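Local coordinates for sortase (Actinomyces oris, PDB 5UTT), which is probably a class E sortase, a cysteine transpeptidase of the kind that joins surface proteins to the bacterial cell wall, at residues A[99-104]-A[144-149]; A[116-121]-A[125-130]. All coordinates share one frame; numbering follows the deposited sequence.

Interaction 1. Residues A[99-104]-A[144-149]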
ATOM      1  N   ASP A  99       3.449  11.967   4.175  1.00 13.27           N
ATOM      2  CA  ASP A  99       2.231  11.776   3.394  1.00 13.55           C
ATOM      3  C   ASP A  99       1.455  10.537   3.825  1.00 12.78           C
ATOM      4  O   ASP A  99       2.041   9.506   4.210  1.00 11.69           O
ATOM      5  CB  ASP A  99       2.603  11.666   1.918  1.00 14.55           C
ATOM      6  CG  ASP A  99       3.097  12.976   1.345  1.00 16.27           C
ATOM      7  OD1 ASP A  99       2.726  14.056   1.865  1.00 19.17           O
ATOM      8  OD2 ASP A  99       3.834  12.944   0.353  1.00 17.36           O
ATOM      9  N   GLU A 100       0.126  10.603   3.726  1.00 12.39           N
ATOM     10  CA  GLU A 100      -0.698   9.503   4.172  1.00 12.62           C
ATOM     11  C   GLU A 100      -0.908   8.447   3.122  1.00 12.10           C
ATOM     12  O   GLU A 100      -1.139   8.777   1.931  1.00 12.11           O
ATOM     13  CB  GLU A 100      -2.078  10.018   4.571  1.00 13.67           C
ATOM     14  CG  GLU A 100      -2.074  10.631   5.977  1.00 14.81           C
ATOM     15  CD  GLU A 100      -3.408  11.163   6.437  1.00 16.59           C
ATOM     16  OE1 GLU A 100      -4.295  11.383   5.597  1.00 18.00           O
ATOM     17  OE2 GLU A 100      -3.580  11.351   7.681  1.00 18.93           O
ATOM     18  N   ILE A 101      -0.858   7.191   3.544  1.00 11.75           N
ATOM     19  CA  ILE A 101      -1.281   6.048   2.701  1.00 11.66           C
ATOM     20  C   ILE A 101      -2.406   5.348   3.464  1.00 11.70           C
ATOM     21  O   ILE A 101      -2.231   4.909   4.625  1.00 11.68           O
ATOM     22  CB  ILE A 101      -0.113   5.101   2.410  1.00 11.44           C
ATOM     23  CG1 ILE A 101       0.971   5.831   1.592  1.00 11.31           C
ATOM     24  CG2 ILE A 101      -0.554   3.836   1.693  1.00 11.41           C
ATOM     25  CD1 ILE A 101       2.151   4.960   1.274  1.00 11.64           C
ATOM     26  N   ILE A 102      -3.571   5.259   2.857  1.00 12.08           N
ATOM     27  CA  ILE A 102      -4.785   4.873   3.603  1.00 12.71           C
ATOM     28  C   ILE A 102      -5.338   3.630   2.969  1.00 13.01           C
ATOM     29  O   ILE A 102      -5.537   3.601   1.707  1.00 12.79           O
ATOM     30  CB  ILE A 102      -5.835   6.000   3.645  1.00 13.69           C
ATOM     31  CG1 ILE A 102      -5.225   7.262   4.285  1.00 14.20           C
ATOM     32  CG2 ILE A 102      -7.120   5.524   4.348  1.00 13.98           C
ATOM     33  CD1 ILE A 102      -6.126   8.467   4.273  1.00 15.46           C
ATOM     34  N   VAL A 103      -5.594   2.599   3.805  1.00 12.88           N
ATOM     35  CA  VAL A 103      -6.303   1.437   3.329  1.00 13.12           C
ATOM     36  C   VAL A 103      -7.694   1.355   3.931  1.00 12.96           C
ATOM     37  O   VAL A 103      -7.873   1.419   5.142  1.00 12.54           O
ATOM     38  CB  VAL A 103      -5.526   0.110   3.494  1.00 13.19           C
ATOM     39  CG1 VAL A 103      -6.295  -1.026   2.833  1.00 13.39           C
ATOM     40  CG2 VAL A 103      -4.117   0.278   2.959  1.00 13.55           C
ATOM     41  N   SER A 104      -8.691   1.217   3.094  1.00 13.11           N
ATOM     42  CA  SER A 104     -10.043   0.999   3.615  1.00 13.80           C
ATOM     43  C   SER A 104     -10.419  -0.483   3.483  1.00 13.86           C
ATOM     44  O   SER A 104     -10.337  -1.071   2.401  1.00 14.22           O
ATOM     45  CB  SER A 104     -11.057   1.921   2.954  1.00 14.80           C
ATOM     46  OG  SER A 104     -11.289   1.606   1.601  1.00 15.98           O
ATOM     47  N   ILE A 144       3.226  -0.542   5.825  1.00 11.28           N
ATOM     48  CA  ILE A 144       2.754  -0.881   4.439  1.00 10.74           C
ATOM     49  C   ILE A 144       3.924  -0.552   3.519  1.00 10.50           C
ATOM     50  O   ILE A 144       4.683   0.381   3.789  1.00 10.57           O
ATOM     51  CB  ILE A 144       1.429  -0.175   4.036  1.00 10.56           C
ATOM     52  CG1 ILE A 144       0.841  -0.756   2.709  1.00 10.65           C
ATOM     53  CG2 ILE A 144       1.577   1.327   3.828  1.00 10.69           C
ATOM     54  CD1 ILE A 144      -0.521  -0.263   2.318  1.00 10.71           C
ATOM     55  N   THR A 145       4.054  -1.305   2.424  1.00 10.58           N
ATOM     56  CA  THR A 145       5.087  -1.054   1.470  1.00 10.09           C
ATOM     57  C   THR A 145       4.412  -1.081   0.111  1.00  9.99           C
ATOM     58  O   THR A 145       3.688  -2.017  -0.168  1.00 10.14           O
ATOM     59  CB  THR A 145       6.201  -2.112   1.512  1.00 10.29           C
ATOM     60  OG1 THR A 145       6.883  -2.029   2.790  1.00 10.41           O
ATOM     61  CG2 THR A 145       7.243  -1.844   0.465  1.00 10.10           C
ATOM     62  N   LEU A 146       4.656  -0.043  -0.667  1.00  9.77           N
ATOM     63  CA  LEU A 146       4.178  -0.001  -2.077  1.00  9.93           C
ATOM     64  C   LEU A 146       5.354  -0.156  -2.985  1.00  9.97           C
ATOM     65  O   LEU A 146       6.338   0.618  -2.836  1.00  9.93           O
ATOM     66  CB  LEU A 146       3.470   1.315  -2.378  1.00 10.05           C
ATOM     67  CG  LEU A 146       1.947   1.442  -2.155  1.00 10.57           C
ATOM     68  CD1 LEU A 146       1.566   1.140  -0.750  1.00 10.49           C
ATOM     69  CD2 LEU A 146       1.445   2.831  -2.548  1.00 11.05           C
ATOM     70  N   THR A 147       5.216  -1.010  -4.015  1.00 10.04           N
ATOM     71  CA  THR A 147       6.269  -1.265  -4.977  1.00 10.16           C
ATOM     72  C   THR A 147       5.766  -1.094  -6.392  1.00 10.34           C
ATOM     73  O   THR A 147       4.641  -1.466  -6.686  1.00 10.27           O
ATOM     74  CB  THR A 147       6.940  -2.688  -4.839  1.00 10.44           C
ATOM     75  OG1 THR A 147       6.151  -3.752  -5.395  1.00 10.33           O
ATOM     76  CG2 THR A 147       7.152  -3.068  -3.358  1.00 10.34           C
ATOM     77  N   THR A 148       6.628  -0.572  -7.221  1.00 10.12           N
ATOM     78  CA  THR A 148       6.336  -0.476  -8.656  1.00 10.57           C
ATOM     79  C   THR A 148       7.646  -0.331  -9.439  1.00 10.68           C
ATOM     80  O   THR A 148       8.715  -0.204  -8.867  1.00 10.86           O
ATOM     81  CB  THR A 148       5.369   0.711  -8.919  1.00 10.49           C
ATOM     82  OG1 THR A 148       4.891   0.624 -10.283  1.00 11.19           O
ATOM     83  CG2 THR A 148       6.046   1.983  -8.754  1.00 10.48           C
ATOM     84  N   CYS A 149       7.565  -0.279 -10.774  1.00 11.38           N
ATOM     85  CA  CYS A 149       8.726  -0.156 -11.639  1.00 12.06           C
ATOM     86  C   CYS A 149       9.177   1.263 -11.788  1.00 11.56           C
ATOM     87  O   CYS A 149       8.360   2.171 -11.736  1.00 11.45           O
ATOM     88  CB  CYS A 149       8.380  -0.727 -13.043  1.00 13.07           C
ATOM     89  SG  CYS A 149       8.308  -2.519 -12.995  1.00 17.04           S
TER

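Interaction 2. Residues A[116-121]-A[125-130]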
ATOM      1  N   GLY A 116       9.757   7.040   4.109  1.00 14.51           N
ATOM      2  CA  GLY A 116      10.826   7.203   3.141  1.00 14.37           C
ATOM      3  C   GLY A 116      10.539   6.409   1.864  1.00 14.21           C
ATOM      4  O   GLY A 116       9.576   5.631   1.814  1.00 13.50           O
ATOM      5  N   HIS A 117      11.373   6.617   0.846  1.00 14.58           N
ATOM      6  CA  HIS A 117      11.341   5.791  -0.361  1.00 15.21           C
ATOM      7  C   HIS A 117      12.720   5.261  -0.708  1.00 15.16           C
ATOM      8  O   HIS A 117      13.752   5.779  -0.222  1.00 14.85           O
ATOM      9  CB  HIS A 117      10.743   6.562  -1.548  1.00 16.02           C
ATOM     10  CG  HIS A 117      11.717   7.438  -2.266  1.00 17.95           C
ATOM     11  ND1 HIS A 117      12.015   8.713  -1.857  1.00 19.46           N
ATOM     12  CD2 HIS A 117      12.422   7.230  -3.403  1.00 18.78           C
ATOM     13  CE1 HIS A 117      12.894   9.245  -2.695  1.00 20.49           C
ATOM     14  NE2 HIS A 117      13.142   8.366  -3.649  1.00 20.53           N
ATOM     15  N   GLU A 118      12.740   4.201  -1.501  1.00 15.93           N
ATOM     16  CA  GLU A 118      13.962   3.578  -1.969  1.00 16.78           C
ATOM     17  C   GLU A 118      13.849   3.338  -3.452  1.00 16.14           C
ATOM     18  O   GLU A 118      12.789   3.052  -3.922  1.00 15.66           O
ATOM     19  CB  GLU A 118      14.137   2.241  -1.280  1.00 18.68           C
ATOM     20  CG  GLU A 118      14.380   2.392   0.204  1.00 21.19           C
ATOM     21  CD  GLU A 118      13.909   1.246   1.002  1.00 24.09           C
ATOM     22  OE1 GLU A 118      13.241   0.328   0.462  1.00 25.90           O
ATOM     23  OE2 GLU A 118      14.204   1.292   2.227  1.00 29.12           O
ATOM     24  N   LEU A 119      14.973   3.450  -4.153  1.00 16.45           N
ATOM     25  CA  LEU A 119      15.131   2.892  -5.495  1.00 16.69           C
ATOM     26  C   LEU A 119      16.100   1.706  -5.430  1.00 15.67           C
ATOM     27  O   LEU A 119      17.267   1.889  -5.028  1.00 15.99           O
ATOM     28  CB  LEU A 119      15.710   3.917  -6.473  1.00 18.08           C
ATOM     29  CG  LEU A 119      14.669   4.733  -7.219  1.00 19.76           C
ATOM     30  CD1 LEU A 119      15.329   5.772  -8.112  1.00 20.65           C
ATOM     31  CD2 LEU A 119      13.757   3.821  -8.046  1.00 19.99           C
ATOM     32  N   VAL A 120      15.619   0.532  -5.806  1.00 14.52           N
ATOM     33  CA  VAL A 120      16.357  -0.746  -5.693  1.00 14.42           C
ATOM     34  C   VAL A 120      16.283  -1.605  -6.938  1.00 14.96           C
ATOM     35  O   VAL A 120      15.377  -1.433  -7.769  1.00 15.18           O
ATOM     36  CB  VAL A 120      15.906  -1.601  -4.490  1.00 14.10           C
ATOM     37  CG1 VAL A 120      16.216  -0.853  -3.199  1.00 14.31           C
ATOM     38  CG2 VAL A 120      14.438  -1.953  -4.534  1.00 13.90           C
ATOM     39  N   LYS A 121      17.197  -2.565  -7.022  1.00 15.59           N
ATOM     40  CA  LYS A 121      17.060  -3.663  -7.999  1.00 16.12           C
ATOM     41  C   LYS A 121      15.969  -4.644  -7.529  1.00 15.36           C
ATOM     42  O   LYS A 121      15.737  -4.830  -6.315  1.00 14.12           O
ATOM     43  CB  LYS A 121      18.394  -4.387  -8.184  1.00 17.68           C
ATOM     44  CG  LYS A 121      19.425  -3.569  -8.929  1.00 20.34           C
ATOM     45  CD  LYS A 121      20.823  -4.174  -8.757  1.00 22.72           C
ATOM     46  CE  LYS A 121      21.441  -3.811  -7.407  1.00 24.24           C
ATOM     47  NZ  LYS A 121      22.013  -4.989  -6.708  1.00 25.61           N
ATOM     48  N   VAL A 125      15.004  -7.935  -2.138  1.00 15.13           N
ATOM     49  CA  VAL A 125      13.744  -8.281  -1.488  1.00 16.34           C
ATOM     50  C   VAL A 125      13.695  -7.851  -0.015  1.00 16.31           C
ATOM     51  O   VAL A 125      12.628  -7.898   0.622  1.00 17.83           O
ATOM     52  CB  VAL A 125      13.470  -9.795  -1.586  1.00 16.80           C
ATOM     53  CG1 VAL A 125      13.471 -10.255  -3.029  1.00 17.26           C
ATOM     54  CG2 VAL A 125      14.455 -10.607  -0.761  1.00 17.54           C
ATOM     55  N   GLU A 126      14.832  -7.444   0.538  1.00 16.88           N
ATOM     56  CA  GLU A 126      14.842  -6.917   1.919  1.00 16.53           C
ATOM     57  C   GLU A 126      13.870  -5.716   2.083  1.00 15.37           C
ATOM     58  O   GLU A 126      13.410  -5.403   3.179  1.00 14.69           O
ATOM     59  CB  GLU A 126      16.258  -6.512   2.335  1.00 18.27           C
ATOM     60  CG  GLU A 126      16.809  -5.313   1.570  1.00 19.27           C
ATOM     61  CD  GLU A 126      17.641  -5.709   0.367  1.00 20.29           C
ATOM     62  OE1 GLU A 126      17.584  -6.883  -0.103  1.00 19.81           O
ATOM     63  OE2 GLU A 126      18.399  -4.829  -0.086  1.00 23.13           O
ATOM     64  N   VAL A 127      13.539  -5.043   0.992  1.00 13.60           N
ATOM     65  CA  VAL A 127      12.650  -3.877   1.107  1.00 12.83           C
ATOM     66  C   VAL A 127      11.239  -4.287   1.577  1.00 12.94           C
ATOM     67  O   VAL A 127      10.468  -3.441   2.039  1.00 12.95           O
ATOM     68  CB  VAL A 127      12.592  -3.077  -0.216  1.00 12.38           C
ATOM     69  CG1 VAL A 127      13.999  -2.634  -0.623  1.00 12.48           C
ATOM     70  CG2 VAL A 127      11.938  -3.891  -1.329  1.00 12.25           C
ATOM     71  N   ILE A 128      10.873  -5.560   1.378  1.00 13.33           N
ATOM     72  CA  ILE A 128       9.559  -6.087   1.806  1.00 13.72           C
ATOM     73  C   ILE A 128       9.665  -7.093   2.964  1.00 14.13           C
ATOM     74  O   ILE A 128       8.728  -7.781   3.291  1.00 14.17           O
ATOM     75  CB  ILE A 128       8.734  -6.674   0.614  1.00 14.54           C
ATOM     76  CG1 ILE A 128       9.459  -7.835  -0.059  1.00 15.34           C
ATOM     77  CG2 ILE A 128       8.443  -5.556  -0.365  1.00 14.24           C
ATOM     78  CD1 ILE A 128       8.586  -8.690  -0.959  1.00 15.91           C
ATOM     79  N   ALA A 129      10.813  -7.123   3.617  1.00 14.22           N
ATOM     80  CA  ALA A 129      10.936  -7.934   4.819  1.00 14.88           C
ATOM     81  C   ALA A 129       9.991  -7.392   5.894  1.00 14.92           C
ATOM     82  O   ALA A 129       9.565  -6.236   5.846  1.00 13.93           O
ATOM     83  CB  ALA A 129      12.372  -7.924   5.303  1.00 15.13           C
ATOM     84  N   PRO A 130       9.715  -8.205   6.926  1.00 15.78           N
ATOM     85  CA  PRO A 130       8.850  -7.793   8.031  1.00 15.90           C
ATOM     86  C   PRO A 130       9.281  -6.483   8.637  1.00 15.89           C
ATOM     87  O   PRO A 130       8.439  -5.642   8.882  1.00 15.47           O
ATOM     88  CB  PRO A 130       9.004  -8.930   9.025  1.00 16.01           C
ATOM     89  CG  PRO A 130       9.240 -10.122   8.168  1.00 16.29           C
ATOM     90  CD  PRO A 130      10.025  -9.639   6.966  1.00 15.80           C
TER

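Interaction 1. Residues A[99-104]-A[144-149]
Ile-101 and Ile-144 meet where strands 100-104 and 144-149 pass almost at right angles, their N-to-C directions 102° apart and their axes 9.5 Å from each other, too far for backbone pairing. In the eight-stranded β-barrel of the sortase fold the two strands are not neighbours but face one another across the interior, and apolar side chains alone bridge the gap. Ile-101 and Val-103 point inward; Ile-144 and Leu-146 answer them from the other wall. The β-branched Ile-101, Val-103 and Ile-144 favour extended backbone and spread two branches into the core, whereas Leu-146 branches one carbon further out, at CG, and reaches Ile-101 with CD1.

The CG2 methyl of Ile-101 is the hub. It lies 3.9 Å from CG2 of Ile-144 and 4.2 Å from CD1 of Leu-146, touching two successive inward residues of the facing strand. Ile-144 crosses both of its partners at a slant; its long branch runs anti to the backbone N (chi1 -169°) and, with chi2 near 180°, carries CD1 toward the facing strand. Phe-112, Phe-76 and Ala-167 pack round Ile-144. The backbone of strand 100-104 pairs with strand 108-120 instead, while strand 142-150 has neighbours 74-79 and 161-174. Residues 145-149 read Thr-Leu-Thr-Thr-Cys, matching the TLXTC signature of sortases, whose leucine is Leu-146. CD1 of Ile-144 touches both residues of the other strand, 3.7 Å from CG2 of Val-103 and 4.1 Å from CG2 of Ile-101.

Interaction 2. Residues A[116-121]-A[125-130]
The carboxylate of Glu-118 meets Val-127 through one of its oxygens: OE1 lies 3.2 Å from CG1 and 3.5 Å from CB of the valine. The methyl is tilted about 46° off the carboxylate plane as seen from OE1, so the valine comes in obliquely, between level with the group and over its face. This is van der Waals contact of an oxygen with an aliphatic branch and adds no polar bond. Glutamate suits this partly exposed place: its side chain, extended beyond CG, lies against Ile-164 and His-166 of strand 161-174 while its carboxylate reaches the loop. The other flat side chain of the strand, the ring of His-117, points to the opposite side of the sheet, where it stacks on the ring of Trp-163.

Val-120, two residues on from Glu-118 and on the same side of the strand, supplies the apolar half of the contact. Its CG1 lies 3.8 Å from CG1 of Val-127, and its CG2 4.0 Å from the same methyl. A single branch of Val-127 thus meets both strand residues; it stands anti to its own carbonyl carbon (chi1 -57°), directed at the strand.

Here the end of a barrel strand of the sortase fold is followed by a loop that doubles back over it. Strand 108-120 is held to strand 161-174 by backbone bonds of Glu-118 with Ile-164 and Val-120 with Arg-162. Residues 125-127 form a short 3-10 turn, in which Ile-128 N bonds to Val-125 O at 3.0 Å. Val-127 is the inward residue of this turn, and a compact hydrophobic side chain fits its buried place. Its carbonyl oxygen accepts a hydrogen bond from NE2 of His-166, a further tie between the loop and strand 161-174.

Interaction 1 lies in the heart of the barrel, about 3 Å from the centre of the chain, and is built wholly of buried hydrocarbon branches. Interaction 2 sits about 13 Å from that centre, partly buried, where one methyl of Val-127 meets both a probably charged carboxylate oxygen and Val-120. The first spans two walls of one sheet; the second lays a loop on a strand just before it. They share scaffolding nonetheless: strand 108-120 pairs with strand 100-104, and residues 125-130 are nested in the chain between the segments of interaction 1. They also touch directly, since Ile-128 CG2 packs on Thr-145 CG2 at 4.0 Å, on the outward side of strand 144-149.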